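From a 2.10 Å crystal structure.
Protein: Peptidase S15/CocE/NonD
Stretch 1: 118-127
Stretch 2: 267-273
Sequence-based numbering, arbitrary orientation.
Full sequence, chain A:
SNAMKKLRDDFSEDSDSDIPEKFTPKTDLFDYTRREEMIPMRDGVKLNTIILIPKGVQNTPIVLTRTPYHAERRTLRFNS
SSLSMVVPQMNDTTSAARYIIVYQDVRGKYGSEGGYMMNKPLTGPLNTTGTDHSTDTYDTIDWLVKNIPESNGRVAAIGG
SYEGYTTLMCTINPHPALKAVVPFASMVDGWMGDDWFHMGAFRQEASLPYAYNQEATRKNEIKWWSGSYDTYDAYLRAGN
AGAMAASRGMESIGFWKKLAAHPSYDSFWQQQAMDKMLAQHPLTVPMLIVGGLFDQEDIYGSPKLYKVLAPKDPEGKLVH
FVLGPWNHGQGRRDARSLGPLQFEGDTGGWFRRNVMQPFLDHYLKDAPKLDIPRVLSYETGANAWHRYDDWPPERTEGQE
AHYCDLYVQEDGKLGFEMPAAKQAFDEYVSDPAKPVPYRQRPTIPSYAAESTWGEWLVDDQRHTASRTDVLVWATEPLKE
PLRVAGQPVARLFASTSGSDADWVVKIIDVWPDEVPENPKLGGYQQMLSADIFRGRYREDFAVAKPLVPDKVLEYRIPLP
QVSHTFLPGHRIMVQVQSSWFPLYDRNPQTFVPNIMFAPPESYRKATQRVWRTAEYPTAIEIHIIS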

# COMPACT_ATOMS: atom_id res chain seq x y z
N MET A 118 -34.17 -14.84 17.62
CA MET A 118 -32.70 -14.88 17.66
C MET A 118 -32.23 -16.22 18.23
O MET A 118 -32.58 -16.54 19.37
CB MET A 118 -32.15 -13.71 18.50
CG MET A 118 -30.63 -13.72 18.68
SD MET A 118 -29.71 -13.24 17.20
CE MET A 118 -30.15 -11.48 17.09
N ASN A 119 -31.48 -17.01 17.43
CA ASN A 119 -30.97 -18.34 17.82
C ASN A 119 -32.10 -19.17 18.44
O ASN A 119 -31.96 -19.65 19.57
CB ASN A 119 -29.78 -18.23 18.79
CG ASN A 119 -28.59 -17.51 18.22
OD1 ASN A 119 -28.31 -16.36 18.58
ND2 ASN A 119 -27.83 -18.18 17.36
N LYS A 120 -33.24 -19.27 17.72
CA LYS A 120 -34.45 -19.96 18.19
C LYS A 120 -34.10 -21.28 18.88
O LYS A 120 -33.49 -22.16 18.27
CB LYS A 120 -35.43 -20.20 17.02
CG LYS A 120 -36.85 -20.49 17.48
CD LYS A 120 -37.72 -20.91 16.33
CE LYS A 120 -39.16 -21.03 16.74
NZ LYS A 120 -40.02 -21.47 15.62
N PRO A 121 -34.41 -21.41 20.20
CA PRO A 121 -34.08 -22.66 20.90
C PRO A 121 -35.06 -23.78 20.59
O PRO A 121 -36.06 -23.55 19.90
CB PRO A 121 -34.14 -22.25 22.38
CG PRO A 121 -35.13 -21.14 22.42
CD PRO A 121 -35.12 -20.45 21.08
N LEU A 122 -34.78 -25.00 21.10
CA LEU A 122 -35.65 -26.16 20.93
C LEU A 122 -37.01 -25.93 21.58
O LEU A 122 -37.10 -25.18 22.56
CB LEU A 122 -35.02 -27.41 21.57
CG LEU A 122 -33.83 -28.07 20.86
CD1 LEU A 122 -33.41 -29.31 21.60
CD2 LEU A 122 -34.16 -28.44 19.41
N THR A 123 -38.07 -26.60 21.07
CA THR A 123 -39.42 -26.52 21.64
C THR A 123 -39.36 -26.88 23.12
O THR A 123 -38.69 -27.84 23.50
CB THR A 123 -40.42 -27.40 20.87
OG1 THR A 123 -39.98 -28.76 20.88
CG2 THR A 123 -40.64 -26.94 19.44
N GLY A 124 -40.00 -26.06 23.95
CA GLY A 124 -40.01 -26.23 25.39
C GLY A 124 -40.36 -24.95 26.14
O GLY A 124 -41.20 -24.18 25.67
N PRO A 125 -39.71 -24.69 27.31
CA PRO A 125 -40.05 -23.48 28.08
C PRO A 125 -39.69 -22.15 27.39
O PRO A 125 -40.29 -21.12 27.71
CB PRO A 125 -39.26 -23.65 29.39
CG PRO A 125 -38.87 -25.09 29.43
CD PRO A 125 -38.70 -25.51 28.01
N LEU A 126 -38.74 -22.18 26.44
CA LEU A 126 -38.33 -20.96 25.73
C LEU A 126 -38.82 -20.95 24.26
O LEU A 126 -38.50 -20.03 23.52
CB LEU A 126 -36.80 -20.79 25.80
CG LEU A 126 -36.18 -20.65 27.21
CD1 LEU A 126 -34.68 -20.59 27.14
CD2 LEU A 126 -36.72 -19.42 27.94
N ASN A 127 -39.64 -21.96 23.87
CA ASN A 127 -40.19 -22.07 22.52
C ASN A 127 -41.52 -22.84 22.52
O ASN A 127 -41.53 -24.07 22.56
CB ASN A 127 -39.16 -22.72 21.56
CG ASN A 127 -39.61 -22.84 20.13
OD1 ASN A 127 -40.61 -22.25 19.69
ND2 ASN A 127 -38.86 -23.60 19.34
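Stretch 2 (267-273) SFWQQQA

Stretch 2 begins as a helix at Ser267 and passes into a turn before Ala273, which stands at the N-cap position of a further helix. Stretch 1 has no regular helix or strand; its one defined feature is a type I beta turn from Gly124 to Asn127. The two segments run in opposite senses along their contact: Leu126 lies nearest Phe268, with CA atoms 7.5 Å apart, while Pro121, earlier in stretch 1, pairs with Gln272, later in stretch 2, at 6.5 Å between CA atoms. No direct hydrogen bond joins them, so the packing rests on van der Waals contacts and one bridging water.

Leu126 is the centre of the contact. Its CB points toward stretch 2, and chi1 in m with chi2 in t, a common leucine rotamer, carries the forked end against Phe268, Gln271 and Gln272. Leu126 CD1 lies 3.6 Å from Phe268 O, 3.8 Å from Gln271 CB and 3.8 Å from Gln272 CG, while Leu126 CD2 approaches Phe268 CD1 at 4.1 Å. A branched aliphatic chain suits this place because its two methyls can meet different neighbours at once. Phe268, with chi1 in t and chi2 of 80°, leaves the helix sideways to stretch 1, and its buried ring meets the leucine methyl obliquely.

The turn that presents Leu126 is held at both ends: Gly124 N donates to Asn127 O at 2.9 Å, and Asn127 N to Gly124 O at 3.3 Å. Gly124 has phi/psi of 160/-142, a region that glycine enters easily, and an ideal CB there would come within 2.5 Å of Pro125 CD. Pro125, with phi fixed near -67°, fits the second position of a type I turn; Pro125 CG rests 3.4 Å from Gln271 OE1. Asn127, chi1 in t, turns its amide back along its own stretch, where Asn127 ND2 donates to Pro121 O at 2.9 Å and so ties the turn to the segment that precedes it.

Gln272 shows how a long polar side chain can serve an apolar contact. Its CB points sideways, but chi1 in m and chi2 in t extend the chain so that its end comes nearer stretch 1. Gln272 CG packs against Pro121 CB at 4.1 Å as well as against Leu126, so the CG methylene does hydrophobic work while the amide is spent on polar partners. Gln272 NE2 donates to Phe268 O at 2.7 Å and an almost straight 178°, satisfying a carbonyl near the end of the helix. Gln272 OE1 is 3.9 Å from Asn119 O, too far for direct bonding, and two acceptors could not bond to each other in any case. A water resolves this by donating to both, its O at 2.7 Å from Asn119 O and 2.7 Å from Gln272 OE1. Gln271, also m and t, is exposed, yet its CB points toward stretch 1 and lies against Leu126 CD1.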

# COMPACT_ATOMS: atom_id res chain seq x y z
N SER A 267 -32.06 -18.70 34.12
CA SER A 267 -32.69 -19.82 33.41
C SER A 267 -32.71 -19.62 31.89
O SER A 267 -32.56 -20.59 31.15
CB SER A 267 -34.12 -20.04 33.91
OG SER A 267 -34.95 -18.92 33.63
N PHE A 268 -32.87 -18.36 31.41
CA PHE A 268 -32.91 -18.01 29.99
C PHE A 268 -31.62 -18.42 29.26
O PHE A 268 -31.69 -18.94 28.14
CB PHE A 268 -33.18 -16.50 29.80
CG PHE A 268 -33.11 -16.01 28.37
CD1 PHE A 268 -34.18 -16.18 27.50
CD2 PHE A 268 -31.98 -15.35 27.89
CE1 PHE A 268 -34.11 -15.73 26.18
CE2 PHE A 268 -31.91 -14.90 26.57
CZ PHE A 268 -32.98 -15.09 25.72
N TRP A 269 -30.46 -18.15 29.88
CA TRP A 269 -29.16 -18.46 29.28
C TRP A 269 -28.71 -19.89 29.57
O TRP A 269 -28.10 -20.52 28.71
CB TRP A 269 -28.10 -17.46 29.76
CG TRP A 269 -28.33 -16.05 29.31
CD1 TRP A 269 -28.63 -14.97 30.09
CD2 TRP A 269 -28.28 -15.55 27.96
NE1 TRP A 269 -28.76 -13.84 29.32
CE2 TRP A 269 -28.54 -14.17 28.01
CE3 TRP A 269 -28.01 -16.15 26.71
CZ2 TRP A 269 -28.56 -13.37 26.86
CZ3 TRP A 269 -28.03 -15.36 25.57
CH2 TRP A 269 -28.30 -13.99 25.65
N GLN A 270 -29.01 -20.40 30.78
CA GLN A 270 -28.64 -21.76 31.19
C GLN A 270 -29.32 -22.82 30.29
O GLN A 270 -28.66 -23.79 29.90
CB GLN A 270 -28.99 -22.00 32.67
CG GLN A 270 -28.10 -21.23 33.64
CD GLN A 270 -28.39 -21.58 35.08
OE1 GLN A 270 -28.04 -22.66 35.55
NE2 GLN A 270 -28.99 -20.65 35.81
N GLN A 271 -30.60 -22.61 29.94
CA GLN A 271 -31.39 -23.52 29.09
C GLN A 271 -30.96 -23.48 27.61
O GLN A 271 -31.28 -24.40 26.86
CB GLN A 271 -32.88 -23.20 29.19
CG GLN A 271 -33.56 -23.71 30.45
CD GLN A 271 -35.00 -23.28 30.53
OE1 GLN A 271 -35.81 -23.55 29.64
NE2 GLN A 271 -35.36 -22.62 31.62
N GLN A 272 -30.28 -22.39 27.18
CA GLN A 272 -29.88 -22.22 25.78
C GLN A 272 -28.42 -22.64 25.50
O GLN A 272 -28.04 -22.71 24.32
CB GLN A 272 -30.09 -20.77 25.34
CG GLN A 272 -31.54 -20.45 25.02
CD GLN A 272 -31.70 -19.03 24.58
OE1 GLN A 272 -31.74 -18.72 23.38
NE2 GLN A 272 -31.78 -18.12 25.54
N ALA A 273 -27.62 -22.92 26.55
CA ALA A 273 -26.22 -23.35 26.38
C ALA A 273 -26.16 -24.64 25.57
O ALA A 273 -26.68 -25.67 25.99
CB ALA A 273 -25.55 -23.53 27.74
O HOH W 1 -30.47 -20.44 21.72